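DinB-like Protein (Bacillus cereus ATCC 10987, PDB 3DI5) probably binds a divalent metal ion as a DinB-family protein, and holds nickel in this crystal, but its biological role is not established. Local coordinates at residues A[22-27]-A[45-50]; A[39-44]-A[69-74]. All blocks are in the same frame, centred on the assembly; numbering follows the deposited sequence.

Contact 1. Residues A[22-27]-A[45-50]; sequences KMLDVL and RVAWHI. With NI (nickel (II) ion), chain B.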
loop_
_atom_site.group_PDB
_atom_site.type_symbol
_atom_site.label_atom_id
_atom_site.label_comp_id
_atom_site.label_asym_id
_atom_site.label_seq_id
_atom_site.Cartn_x
_atom_site.Cartn_y
_atom_site.Cartn_z
ATOM N N LYS A 22 -6.091 9.555 -1.811
ATOM C CA LYS A 22 -6.330 10.996 -1.630
ATOM C C LYS A 22 -5.041 11.730 -1.267
ATOM O O LYS A 22 -4.775 12.821 -1.766
ATOM C CB LYS A 22 -7.357 11.263 -0.524
ATOM C CG LYS A 22 -8.802 10.955 -0.879
ATOM C CD LYS A 22 -9.792 11.417 0.229
ATOM C CE LYS A 22 -9.348 10.921 1.623
ATOM N NZ LYS A 22 -10.422 11.056 2.640
HETATM N N MSE A 23 -4.255 11.128 -0.374
HETATM C CA MSE A 23 -2.982 11.699 0.003
HETATM C C MSE A 23 -1.986 11.701 -1.158
HETATM O O MSE A 23 -1.387 12.733 -1.470
HETATM C CB MSE A 23 -2.445 10.995 1.234
HETATM C CG MSE A 23 -3.272 11.353 2.440
HETATM SE SE MSE A 23 -2.412 10.582 3.888
HETATM C CE MSE A 23 -3.876 10.547 5.168
ATOM N N LEU A 24 -1.870 10.576 -1.839
ATOM C CA LEU A 24 -1.011 10.461 -3.020
ATOM C C LEU A 24 -1.385 11.457 -4.073
ATOM O O LEU A 24 -0.516 11.966 -4.760
ATOM C CB LEU A 24 -1.053 9.032 -3.611
ATOM C CG LEU A 24 -0.258 7.976 -2.820
ATOM C CD1 LEU A 24 -0.358 6.608 -3.460
ATOM C CD2 LEU A 24 1.194 8.369 -2.705
ATOM N N ASP A 25 -2.682 11.743 -4.201
ATOM C CA ASP A 25 -3.181 12.669 -5.225
ATOM C C ASP A 25 -2.787 14.128 -4.953
ATOM O O ASP A 25 -2.774 14.938 -5.873
ATOM C CB ASP A 25 -4.717 12.550 -5.383
ATOM C CG ASP A 25 -5.152 11.283 -6.147
ATOM O OD1 ASP A 25 -4.296 10.610 -6.760
ATOM O OD2 ASP A 25 -6.366 10.959 -6.143
ATOM N N VAL A 26 -2.459 14.451 -3.705
ATOM C CA VAL A 26 -2.074 15.822 -3.323
ATOM C C VAL A 26 -0.577 16.106 -3.519
ATOM O O VAL A 26 -0.149 17.261 -3.521
ATOM C CB VAL A 26 -2.423 16.073 -1.841
ATOM C CG1 VAL A 26 -1.931 17.430 -1.386
ATOM C CG2 VAL A 26 -3.925 15.949 -1.631
ATOM N N LEU A 27 0.217 15.048 -3.673
ATOM C CA LEU A 27 1.679 15.181 -3.691
ATOM C C LEU A 27 2.082 15.893 -4.973
ATOM O O LEU A 27 1.440 15.739 -6.018
ATOM C CB LEU A 27 2.373 13.801 -3.552
ATOM C CG LEU A 27 2.779 13.288 -2.151
ATOM C CD1 LEU A 27 1.784 13.549 -1.040
ATOM C CD2 LEU A 27 3.107 11.789 -2.202
ATOM N N ARG A 45 10.167 8.336 -1.568
ATOM C CA ARG A 45 10.485 6.930 -1.283
ATOM C C ARG A 45 9.469 6.270 -0.351
ATOM O O ARG A 45 9.109 5.129 -0.559
ATOM C CB ARG A 45 11.885 6.749 -0.697
ATOM C CG ARG A 45 12.240 5.257 -0.596
ATOM C CD ARG A 45 13.691 4.920 -0.952
ATOM N NE ARG A 45 13.868 3.474 -1.132
ATOM C CZ ARG A 45 15.017 2.822 -0.970
ATOM N NH1 ARG A 45 16.123 3.455 -0.585
ATOM N NH2 ARG A 45 15.056 1.512 -1.175
ATOM N N VAL A 46 9.044 6.972 0.701
ATOM C CA VAL A 46 7.928 6.506 1.513
ATOM C C VAL A 46 6.718 6.148 0.650
ATOM O O VAL A 46 6.155 5.062 0.819
ATOM C CB VAL A 46 7.557 7.504 2.651
ATOM C CG1 VAL A 46 6.348 6.966 3.487
ATOM C CG2 VAL A 46 8.749 7.734 3.529
ATOM N N ALA A 47 6.377 7.000 -0.327
ATOM C CA ALA A 47 5.174 6.820 -1.152
ATOM C C ALA A 47 5.305 5.654 -2.147
ATOM O O ALA A 47 4.368 4.880 -2.363
ATOM C CB ALA A 47 4.863 8.110 -1.916
ATOM N N TRP A 48 6.451 5.558 -2.795
ATOM C CA TRP A 48 6.698 4.432 -3.683
ATOM C C TRP A 48 6.804 3.092 -2.914
ATOM O O TRP A 48 6.437 2.066 -3.426
ATOM C CB TRP A 48 7.949 4.697 -4.503
ATOM C CG TRP A 48 8.137 3.822 -5.684
ATOM C CD1 TRP A 48 9.230 3.079 -5.956
ATOM C CD2 TRP A 48 7.234 3.640 -6.789
ATOM N NE1 TRP A 48 9.074 2.429 -7.164
ATOM C CE2 TRP A 48 7.852 2.751 -7.687
ATOM C CE3 TRP A 48 5.962 4.139 -7.101
ATOM C CZ2 TRP A 48 7.249 2.345 -8.873
ATOM C CZ3 TRP A 48 5.363 3.741 -8.265
ATOM C CH2 TRP A 48 6.004 2.847 -9.150
ATOM N N HIS A 49 7.291 3.121 -1.676
ATOM C CA HIS A 49 7.365 1.922 -0.851
ATOM C C HIS A 49 5.946 1.359 -0.593
ATOM O O HIS A 49 5.737 0.146 -0.601
ATOM C CB HIS A 49 8.095 2.275 0.462
ATOM C CG HIS A 49 8.244 1.137 1.425
ATOM N ND1 HIS A 49 9.009 0.026 1.155
ATOM C CD2 HIS A 49 7.817 0.995 2.702
ATOM C CE1 HIS A 49 8.995 -0.781 2.202
ATOM N NE2 HIS A 49 8.275 -0.220 3.155
ATOM N N ILE A 50 4.973 2.250 -0.408
ATOM C CA ILE A 50 3.547 1.880 -0.220
ATOM C C ILE A 50 2.972 1.230 -1.462
ATOM O O ILE A 50 2.258 0.206 -1.414
ATOM C CB ILE A 50 2.718 3.149 0.132
ATOM C CG1 ILE A 50 2.988 3.537 1.578
ATOM C CG2 ILE A 50 1.164 2.939 -0.055
ATOM C CD1 ILE A 50 2.698 4.986 1.883
HETATM NI NI NI B . 8.010 -0.878 5.342
HETATM O O HOH W 1 10.265 -0.110 5.664
HETATM O O HOH W 2 7.968 -1.681 7.470
HETATM O O HOH W 3 8.929 -2.965 4.725
#
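Leu-24 and Leu-27 meet Ala-47 where helix 6-26 packs against helix 43-58 in the four-helix bundle of the DinB fold. The contact is small, buried and wholly apolar. Each leucine uses its CD2 methyl, and both methyls converge on the one short side chain opposite. Leu-24 CD2 lies 3.8 Å from Ala-47 CB. Leu-27 CD2 is a little farther from Ala-47 CB, at 4.1 Å. The two leucine CD2 atoms are themselves 4.0 Å apart. The three carbons thus form a nearly equilateral triangle.

In Leu-24, CG stands anti to the carbonyl carbon (chi1 -75°). CD1 continues the extended chain, and CD2 is the branch that reaches Ala-47. Leu-24 lies on helix 6-26, and Leu-27, three residues on, brings its CD2 to the same methyl. The small side chain of Ala-47 lets the backbones come close, with the CA atoms of Leu-24 and Ala-47 7.4 Å apart. Helix 78-99 adds Ile-81 against Ala-47 and Tyr-85 against Leu-24. Met-140 of helix 118-142 packs on Leu-27.

Two residues on from Ala-47, His-49 reaches the metal site instead. Its NE2 binds nickel at 2.3 Å. Ring atoms CD2 and CE1 lie at nearly equal distances from the metal, so the ion sits squarely beyond NE2. His-128 and His-132 complete the protein ligands, and three waters fill the other positions. Water 2 lies almost straight across the nickel from His-49 NE2, with an NE2-nickel-O angle of 173°.

Contact 2. Residues A[39-44]-A[69-74]; sequences GHWTLG and TKDYPV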
loop_
_atom_site.group_PDB
_atom_site.type_symbol
_atom_site.label_atom_id
_atom_site.label_comp_id
_atom_site.label_asym_id
_atom_site.label_seq_id
_atom_site.Cartn_x
_atom_site.Cartn_y
_atom_site.Cartn_z
ATOM N N GLY A 39 20.272 12.246 5.499
ATOM C CA GLY A 39 20.721 10.861 5.388
ATOM C C GLY A 39 19.601 9.847 5.469
ATOM O O GLY A 39 19.855 8.647 5.497
ATOM N N HIS A 40 18.356 10.327 5.481
ATOM C CA HIS A 40 17.195 9.464 5.609
ATOM C C HIS A 40 16.314 9.494 4.359
ATOM O O HIS A 40 16.538 10.261 3.427
ATOM C CB HIS A 40 16.385 9.864 6.845
ATOM C CG HIS A 40 16.990 9.408 8.131
ATOM N ND1 HIS A 40 17.831 10.199 8.882
ATOM C CD2 HIS A 40 16.878 8.234 8.796
ATOM C CE1 HIS A 40 18.219 9.531 9.954
ATOM N NE2 HIS A 40 17.655 8.335 9.926
ATOM N N TRP A 41 15.298 8.648 4.357
ATOM C CA TRP A 41 14.332 8.584 3.266
ATOM C C TRP A 41 13.589 9.891 3.005
ATOM O O TRP A 41 13.362 10.684 3.913
ATOM C CB TRP A 41 13.279 7.522 3.567
ATOM C CG TRP A 41 13.631 6.148 3.147
ATOM C CD1 TRP A 41 14.882 5.638 2.890
ATOM C CD2 TRP A 41 12.712 5.076 2.972
ATOM N NE1 TRP A 41 14.778 4.298 2.563
ATOM C CE2 TRP A 41 13.456 3.935 2.600
ATOM C CE3 TRP A 41 11.326 4.965 3.095
ATOM C CZ2 TRP A 41 12.848 2.702 2.343
ATOM C CZ3 TRP A 41 10.725 3.738 2.845
ATOM C CH2 TRP A 41 11.483 2.627 2.469
ATOM N N THR A 42 13.229 10.078 1.733
ATOM C CA THR A 42 12.361 11.148 1.306
ATOM C C THR A 42 10.896 10.689 1.228
ATOM O O THR A 42 10.572 9.486 1.282
ATOM C CB THR A 42 12.762 11.698 -0.078
ATOM O OG1 THR A 42 12.522 10.701 -1.062
ATOM C CG2 THR A 42 14.233 12.095 -0.122
ATOM N N LEU A 43 10.020 11.675 1.102
ATOM C CA LEU A 43 8.579 11.444 0.934
ATOM C C LEU A 43 8.256 10.617 -0.297
ATOM O O LEU A 43 7.375 9.756 -0.252
ATOM C CB LEU A 43 7.855 12.795 0.897
ATOM C CG LEU A 43 6.346 12.871 0.648
ATOM C CD1 LEU A 43 5.568 11.842 1.445
ATOM C CD2 LEU A 43 5.878 14.323 0.945
ATOM N N GLY A 44 8.967 10.895 -1.388
ATOM C CA GLY A 44 8.884 10.129 -2.618
ATOM C C GLY A 44 9.175 8.655 -2.407
ATOM O O GLY A 44 8.476 7.807 -2.975
ATOM N N THR A 69 7.502 -4.223 -7.948
ATOM C CA THR A 69 7.873 -4.728 -6.620
ATOM C C THR A 69 9.175 -4.119 -6.045
ATOM O O THR A 69 9.458 -4.258 -4.849
ATOM C CB THR A 69 8.022 -6.281 -6.651
ATOM O OG1 THR A 69 9.002 -6.652 -7.625
ATOM C CG2 THR A 69 6.682 -6.967 -6.999
ATOM N N LYS A 70 9.969 -3.459 -6.887
ATOM C CA LYS A 70 11.227 -2.825 -6.453
ATOM C C LYS A 70 11.014 -1.358 -6.068
ATOM O O LYS A 70 10.608 -0.544 -6.895
ATOM C CB LYS A 70 12.274 -2.923 -7.569
ATOM N N ASP A 71 11.307 -1.011 -4.818
ATOM C CA ASP A 71 11.077 0.354 -4.343
ATOM C C ASP A 71 12.263 1.301 -4.599
ATOM O O ASP A 71 12.271 2.424 -4.107
ATOM C CB ASP A 71 10.575 0.379 -2.864
ATOM C CG ASP A 71 11.652 0.046 -1.848
ATOM O OD1 ASP A 71 12.784 -0.281 -2.258
ATOM O OD2 ASP A 71 11.364 0.095 -0.630
ATOM N N TYR A 72 13.240 0.840 -5.385
ATOM C CA TYR A 72 14.351 1.666 -5.849
ATOM C C TYR A 72 14.636 1.256 -7.287
ATOM O O TYR A 72 14.661 0.068 -7.591
ATOM C CB TYR A 72 15.615 1.482 -4.984
ATOM C CG TYR A 72 16.640 2.631 -5.087
ATOM C CD1 TYR A 72 16.560 3.753 -4.239
ATOM C CD2 TYR A 72 17.680 2.589 -6.012
ATOM C CE1 TYR A 72 17.493 4.807 -4.324
ATOM C CE2 TYR A 72 18.621 3.623 -6.102
ATOM C CZ TYR A 72 18.529 4.734 -5.257
ATOM O OH TYR A 72 19.469 5.767 -5.354
ATOM N N PRO A 73 14.795 2.230 -8.197
ATOM C CA PRO A 73 14.759 3.665 -7.995
ATOM C C PRO A 73 13.329 4.176 -7.812
ATOM O O PRO A 73 12.357 3.464 -8.082
ATOM C CB PRO A 73 15.380 4.203 -9.288
ATOM C CG PRO A 73 14.967 3.245 -10.290
ATOM C CD PRO A 73 14.992 1.904 -9.620
ATOM N N VAL A 74 13.219 5.399 -7.324
ATOM C CA VAL A 74 11.935 6.000 -7.041
ATOM C C VAL A 74 11.554 6.878 -8.244
ATOM O O VAL A 74 12.389 7.631 -8.748
ATOM C CB VAL A 74 12.009 6.866 -5.776
ATOM C CG1 VAL A 74 10.666 7.544 -5.501
ATOM C CG2 VAL A 74 12.471 6.032 -4.587
#
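Val-74 rests on the first turn of helix 43-58 through one methyl. Its CG1 stands anti to the backbone N (chi1 178°), and this places it 3.4 Å from Gly-44 O. The same methyl is 3.6 Å from Gly-44 C, so it lies against the peptide carbonyl. Gly-44 offers only backbone here, and the two CA atoms, of Gly-44 and Val-74, are 6.8 Å apart. Thr-42 is the N-cap of this helix, and its OG1 makes a weak hydrogen bond to Arg-45 N.

The second touch is between Trp-41 and Asp-71. The far corner of the indole, CH2, is 4.0 Å from Asp-71 OD2. The side chains cross at about a right angle, and the ring and carboxylate planes are 79° apart. This is packing, not a hydrogen bond. Asp-71 holds CG between its backbone N and carbonyl carbon (chi1 73°). Both oxygens have partners on helix 43-58. OD1 forms a salt bridge with Arg-45 NH2, and OD2 is hydrogen-bonded to His-49 ND1. These two bonds would fix the rotation of the carboxylate. Trp-41 also meets the His-49 ring edge-to-face. The peptide bond before Pro-73 is cis. The arrangement is that of a second shell, in which an aspartate bonded to the far ring nitrogen probably helps to position a histidine ligand of a three-histidine metal site, with a tryptophan packed beside it.

How the contacts relate
From the N terminus, helix 6-26 comes first, and contact 1 joins its C-terminal part, residues 22-27, to helix 43-58. This closes the loop of residues 28-44. Contact 2 then joins the start of helix 43-58 to the long connection that leads to helix 78-99, and closes the loop of residues 45-68. The two contacts cross along the chain, since 39-44 falls between the halves of contact 1 and 45-50 between those of contact 2. Their centres are 11 Å apart. Contact 1 works inside the bundle; contact 2 lays the outer loop over the same helix. Helix 43-58 is shared, and it links core packing, metal ligand and loop.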